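Local structure of shikimate dehydrogenase (NADP(+)) (Peptoclostridium difficile, 5DZS) at residues F4-E9 against Y33-I38; G54-N59 against T87-E92. The protein probably catalyses the reversible NADPH-linked reduction of 3-dehydroshikimate to shikimate, a step on the way to chorismate and the aromatic amino acids. One frame throughout, in Å; residues are numbered along the deposited sequence. Where two conformers were deposited one is given.

Contact 1: residues F4-E9 against Y33-I38; sequences FGLVGE and YKNFEI
Tyr33 leaves its strand with CG anti to the backbone N (chi1 -172°), which lays the phenol ring across the neighbouring parallel strand at Gly5. Tyr33 CB lies 4.1 Å from Phe4 O, and CD2 packs against Phe4 CB at 3.7 Å. The ring centre lies under Gly5, whose CA stands 3.7 Å from the Tyr33 centroid and almost on the ring normal, a CH-pi contact. Further out, Tyr33 CZ meets Gly5 C at 3.5 Å, and the tip, Tyr33 OH, touches Leu6 CB at 3.4 Å and is also hydrogen-bonded to Asn59 OD1. On the other side of the sheet, Phe36 CE2 comes within 3.5 Å of Gly5 CA; a CB on Gly5 would point at that ring, so the bare CA suits a strand position between two aromatics. Backbone bonds join the strands, the shortest from Phe36 N to Leu6 O at 2.7 Å, with Gly8 N to Phe36 O weak at 3.5 Å. Strands 2-8 and 31-37 with helix 16-27 form a beta-alpha-beta unit: the helix covers the face bearing Tyr33 and Asn35, helix 46-53 touches Val7 and Ile38 on the other, and strand 57-60 continues the sheet beyond 2-8.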
loop_
_atom_site.group_PDB
_atom_site.type_symbol
_atom_site.label_atom_id
_atom_site.label_comp_id
_atom_site.label_asym_id
_atom_site.label_seq_id
_atom_site.Cartn_x
_atom_site.Cartn_y
_atom_site.Cartn_z
ATOM N N PHE B 4 3.395 11.640 14.136
ATOM C CA PHE B 4 2.158 11.529 13.370
ATOM C C PHE B 4 1.078 12.325 14.094
ATOM O O PHE B 4 1.229 12.675 15.278
ATOM C CB PHE B 4 1.691 10.060 13.309
ATOM C CG PHE B 4 2.687 9.127 12.697
ATOM C CD1 PHE B 4 3.716 8.579 13.427
ATOM C CD2 PHE B 4 2.601 8.812 11.345
ATOM C CE1 PHE B 4 4.629 7.745 12.816
ATOM C CE2 PHE B 4 3.509 7.991 10.742
ATOM C CZ PHE B 4 4.521 7.446 11.478
ATOM N N GLY B 5 -0.039 12.572 13.426
ATOM C CA GLY B 5 -1.143 13.189 14.118
ATOM C C GLY B 5 -2.387 13.322 13.301
ATOM O O GLY B 5 -2.452 12.843 12.156
ATOM N N LEU B 6 -3.359 13.989 13.897
ATOM C CA LEU B 6 -4.677 14.188 13.321
ATOM C C LEU B 6 -4.926 15.667 13.099
ATOM O O LEU B 6 -4.864 16.459 14.046
ATOM C CB LEU B 6 -5.751 13.628 14.260
ATOM C CG LEU B 6 -7.212 13.876 13.868
ATOM C CD1 LEU B 6 -7.560 13.242 12.539
ATOM C CD2 LEU B 6 -8.147 13.416 14.972
ATOM N N VAL B 7 -5.224 16.030 11.845
ATOM C CA VAL B 7 -5.494 17.409 11.476
ATOM C C VAL B 7 -6.997 17.658 11.349
ATOM O O VAL B 7 -7.689 16.952 10.607
ATOM C CB VAL B 7 -4.808 17.754 10.151
ATOM C CG1 VAL B 7 -5.223 19.143 9.651
ATOM C CG2 VAL B 7 -3.284 17.661 10.299
ATOM N N GLY B 8 -7.492 18.661 12.063
ATOM C CA GLY B 8 -8.910 19.025 12.011
ATOM C C GLY B 8 -9.078 20.351 12.699
ATOM O O GLY B 8 -8.126 20.885 13.246
ATOM N N GLU B 9 -10.288 20.885 12.708
ATOM C CA GLU B 9 -10.500 22.217 13.296
ATOM C C GLU B 9 -10.659 22.169 14.822
ATOM O O GLU B 9 -10.032 22.961 15.551
ATOM C CB GLU B 9 -11.700 22.868 12.624
ATOM C CG GLU B 9 -11.965 24.302 13.027
ATOM C CD GLU B 9 -13.210 24.853 12.349
ATOM O OE1 GLU B 9 -14.058 24.049 11.887
ATOM O OE2 GLU B 9 -13.340 26.094 12.281
ATOM N N TYR B 33 1.729 9.941 18.328
ATOM C CA TYR B 33 0.621 10.566 17.600
ATOM C C TYR B 33 -0.112 11.556 18.478
ATOM O O TYR B 33 -0.462 11.253 19.606
ATOM C CB TYR B 33 -0.341 9.449 17.160
ATOM C CG TYR B 33 -1.494 9.801 16.206
ATOM C CD1 TYR B 33 -2.585 10.518 16.646
ATOM C CD2 TYR B 33 -1.500 9.328 14.926
ATOM C CE1 TYR B 33 -3.652 10.783 15.787
ATOM C CE2 TYR B 33 -2.553 9.561 14.058
ATOM C CZ TYR B 33 -3.621 10.272 14.506
ATOM O OH TYR B 33 -4.689 10.460 13.613
ATOM N N LYS B 34 -0.324 12.763 17.965
ATOM C CA LYS B 34 -1.093 13.750 18.709
ATOM C C LYS B 34 -2.080 14.498 17.829
ATOM O O LYS B 34 -2.012 14.433 16.611
ATOM C CB LYS B 34 -0.215 14.720 19.473
ATOM C CG LYS B 34 0.378 15.835 18.652
ATOM C CD LYS B 34 1.131 16.819 19.559
ATOM C CE LYS B 34 1.485 18.056 18.802
ATOM N NZ LYS B 34 0.346 19.019 18.645
ATOM N N ASN B 35 -2.975 15.232 18.431
ATOM C CA ASN B 35 -3.864 16.104 17.682
ATOM C C ASN B 35 -3.133 17.335 17.179
ATOM O O ASN B 35 -2.323 17.932 17.908
ATOM C CB ASN B 35 -5.010 16.583 18.591
ATOM C CG ASN B 35 -6.053 15.498 18.872
ATOM O OD1 ASN B 35 -6.300 14.634 18.055
ATOM N ND2 ASN B 35 -6.635 15.549 20.064
ATOM N N PHE B 36 -3.491 17.747 15.959
ATOM C CA PHE B 36 -3.027 18.972 15.342
ATOM C C PHE B 36 -4.270 19.829 15.004
ATOM O O PHE B 36 -4.754 19.809 13.880
ATOM C CB PHE B 36 -2.239 18.755 14.047
ATOM C CG PHE B 36 -0.927 18.037 14.196
ATOM C CD1 PHE B 36 0.085 18.546 15.007
ATOM C CD2 PHE B 36 -0.663 16.887 13.478
ATOM C CE1 PHE B 36 1.320 17.908 15.083
ATOM C CE2 PHE B 36 0.578 16.246 13.582
ATOM C CZ PHE B 36 1.560 16.767 14.365
ATOM N N GLU B 37 -4.781 20.568 15.959
ATOM C CA GLU B 37 -5.897 21.479 15.685
ATOM C C GLU B 37 -5.350 22.630 14.848
ATOM O O GLU B 37 -4.351 23.258 15.216
ATOM C CB GLU B 37 -6.513 21.991 16.983
ATOM C CG GLU B 37 -7.260 20.951 17.802
ATOM C CD GLU B 37 -8.085 21.581 18.924
ATOM O OE1 GLU B 37 -7.680 22.639 19.466
ATOM O OE2 GLU B 37 -9.141 21.029 19.260
ATOM N N ILE B 38 -6.003 22.925 13.739
ATOM C CA ILE B 38 -5.579 24.005 12.862
ATOM C C ILE B 38 -6.799 24.718 12.345
ATOM O O ILE B 38 -7.754 24.088 11.865
ATOM C CB ILE B 38 -4.706 23.497 11.693
ATOM C CG1 ILE B 38 -3.451 22.792 12.232
ATOM C CG2 ILE B 38 -4.334 24.644 10.755
ATOM C CD1 ILE B 38 -2.583 22.221 11.143
#

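Contact 2: residues G54-N59 against T87-E92; sequences GIQGVN and TILLRE
The amide of Gln56 and the guanidinium of Arg91 lie side by side, their planes 47° apart, so neither stacks squarely on the other. Gln56 NE2 is 3.3 Å from Arg91 NH2, yet both are donors and do not bond; each instead makes a weak hydrogen bond to the carbonyl of Trp247, a shared acceptor consistent with two donors lying so close. Gln56, extended with CG anti to the backbone N (chi1 -174°), and Arg91, bent at chi2, both have the reach for this. At the far end the Asn59 amide, with OD1 taken by Tyr33, gives ND2 to Ser243 and Asn86 O, a use of both ends that suits asparagine. Thr87 OG1 also bonds to Ser243. On the opposite face Val58 CG2 packs on Ile88 CB at 3.9 Å, beta-branched residues well fitted to a strand. Leu90 CD2 reaches Gly54 CA at 3.7 Å, where positive phi closes a Schellman motif after helix 46-53. Leu90 N to Gln56 O, at 2.9 Å, is practically straight (179°), and Val58 and Ile88 exchange two bonds as a hydrogen-bonded pair. This is antiparallel pairing within the mixed sheet of the substrate-binding domain, next to Asn86, a residue predicted to bind shikimate.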
loop_
_atom_site.group_PDB
_atom_site.type_symbol
_atom_site.label_atom_id
_atom_site.label_comp_id
_atom_site.label_asym_id
_atom_site.label_seq_id
_atom_site.Cartn_x
_atom_site.Cartn_y
_atom_site.Cartn_z
ATOM N N GLY B 54 9.367 17.134 9.261
ATOM C CA GLY B 54 9.469 15.691 9.048
ATOM C C GLY B 54 8.400 14.875 9.712
ATOM O O GLY B 54 8.699 13.814 10.268
ATOM N N ILE B 55 7.179 15.386 9.731
ATOM C CA ILE B 55 6.041 14.657 10.271
ATOM C C ILE B 55 5.707 13.568 9.255
ATOM O O ILE B 55 5.297 13.860 8.148
ATOM C CB ILE B 55 4.847 15.577 10.548
ATOM C CG1 ILE B 55 5.265 16.812 11.373
ATOM C CG2 ILE B 55 3.713 14.796 11.192
ATOM C CD1 ILE B 55 5.872 16.491 12.725
ATOM N N GLN B 56 5.901 12.301 9.621
ATOM C CA GLN B 56 5.799 11.222 8.639
ATOM C C GLN B 56 4.418 11.041 8.057
ATOM O O GLN B 56 4.266 10.674 6.875
ATOM C CB GLN B 56 6.298 9.900 9.247
ATOM C CG GLN B 56 6.365 8.772 8.250
ATOM C CD GLN B 56 7.015 7.537 8.788
ATOM O OE1 GLN B 56 7.979 7.594 9.567
ATOM N NE2 GLN B 56 6.512 6.389 8.344
ATOM N N GLY B 57 3.411 11.205 8.878
ATOM C CA GLY B 57 2.049 11.040 8.389
ATOM C C GLY B 57 1.028 11.766 9.209
ATOM O O GLY B 57 1.218 11.918 10.429
ATOM N N VAL B 58 -0.080 12.149 8.584
ATOM C CA VAL B 58 -1.183 12.712 9.332
ATOM C C VAL B 58 -2.479 12.154 8.810
ATOM O O VAL B 58 -2.583 11.787 7.619
ATOM C CB VAL B 58 -1.276 14.257 9.330
ATOM C CG1 VAL B 58 -0.013 14.860 9.932
ATOM C CG2 VAL B 58 -1.521 14.806 7.953
ATOM N N ASN B 59 -3.454 12.043 9.685
ATOM C CA ASN B 59 -4.818 11.871 9.261
ATOM C C ASN B 59 -5.454 13.239 9.122
ATOM O O ASN B 59 -5.015 14.210 9.738
ATOM C CB ASN B 59 -5.591 11.038 10.268
ATOM C CG ASN B 59 -5.159 9.599 10.276
ATOM O OD1 ASN B 59 -4.710 9.083 11.299
ATOM N ND2 ASN B 59 -5.280 8.938 9.143
ATOM N N THR B 87 -5.749 10.511 4.846
ATOM C CA THR B 87 -4.448 9.965 5.265
ATOM C C THR B 87 -3.390 10.561 4.348
ATOM O O THR B 87 -3.515 10.454 3.127
ATOM C CB THR B 87 -4.453 8.426 5.190
ATOM O OG1 THR B 87 -5.476 7.899 6.060
ATOM C CG2 THR B 87 -3.110 7.829 5.581
ATOM N N ILE B 88 -2.372 11.175 4.929
ATOM C CA ILE B 88 -1.272 11.772 4.173
ATOM C C ILE B 88 0.049 11.131 4.621
ATOM O O ILE B 88 0.261 10.934 5.842
ATOM C CB ILE B 88 -1.203 13.297 4.393
ATOM C CG1 ILE B 88 -2.453 13.971 3.799
ATOM C CG2 ILE B 88 0.069 13.923 3.804
ATOM C CD1 ILE B 88 -2.625 15.438 4.137
ATOM N N LEU B 89 0.923 10.849 3.670
ATOM C CA LEU B 89 2.252 10.280 3.916
ATOM C C LEU B 89 3.291 11.230 3.323
ATOM O O LEU B 89 3.168 11.658 2.169
ATOM C CB LEU B 89 2.377 8.928 3.233
ATOM C CG LEU B 89 3.772 8.288 3.199
ATOM C CD1 LEU B 89 4.400 8.029 4.559
ATOM C CD2 LEU B 89 3.688 6.990 2.411
ATOM N N LEU B 90 4.326 11.544 4.097
ATOM C CA LEU B 90 5.494 12.317 3.654
ATOM C C LEU B 90 6.630 11.367 3.292
ATOM O O LEU B 90 7.068 10.571 4.114
ATOM C CB LEU B 90 5.983 13.241 4.786
ATOM C CG LEU B 90 7.305 13.976 4.550
ATOM C CD1 LEU B 90 7.150 15.057 3.493
ATOM C CD2 LEU B 90 7.789 14.577 5.890
ATOM N N ARG B 91 7.102 11.463 2.054
ATOM C CA ARG B 91 8.274 10.725 1.594
ATOM C C ARG B 91 9.064 11.575 0.652
ATOM O O ARG B 91 8.531 12.111 -0.311
ATOM C CB ARG B 91 7.880 9.406 0.895
ATOM C CG ARG B 91 7.369 8.300 1.773
ATOM C CD ARG B 91 8.401 7.760 2.749
ATOM N NE ARG B 91 7.781 6.724 3.574
ATOM C CZ ARG B 91 8.284 6.280 4.725
ATOM N NH1 ARG B 91 9.442 6.757 5.191
ATOM N NH2 ARG B 91 7.623 5.356 5.413
ATOM N N GLU B 92 10.362 11.710 0.949
ATOM C CA GLU B 92 11.262 12.473 0.091
ATOM C C GLU B 92 10.709 13.867 -0.243
ATOM O O GLU B 92 10.716 14.318 -1.386
ATOM C CB GLU B 92 11.624 11.662 -1.161
ATOM C CG GLU B 92 12.546 10.466 -0.891
ATOM C CD GLU B 92 11.880 9.233 -0.286
ATOM O OE1 GLU B 92 10.903 8.710 -0.878
ATOM O OE2 GLU B 92 12.400 8.717 0.741
#

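In the fold
Both contacts belong to one mixed sheet: contact 1 pairs strand 2-8 with the outermost strand 31-37, contact 2 pairs 57-60 with 87-91, and the neighbours 2-8 and 57-60 stitch them together, with a probable hydrogen bond from Asn59 N to Gly5 O, 2.8 Å. In contact 1 strand 2-8 is buried while Lys34 and Glu37 on 31-37 are exposed; contact 2 is mostly buried along its strands, with exposure at Gly54 and Glu92. Contact 1 is parallel and aromatic, whereas contact 2 is antiparallel, with aliphatic packing on one face and polar groups, Leu89 beside them, facing helix 233-248. Only contact 2 reaches the second subunit, where Leu89, Arg91 and Glu92 pack on its Pro77.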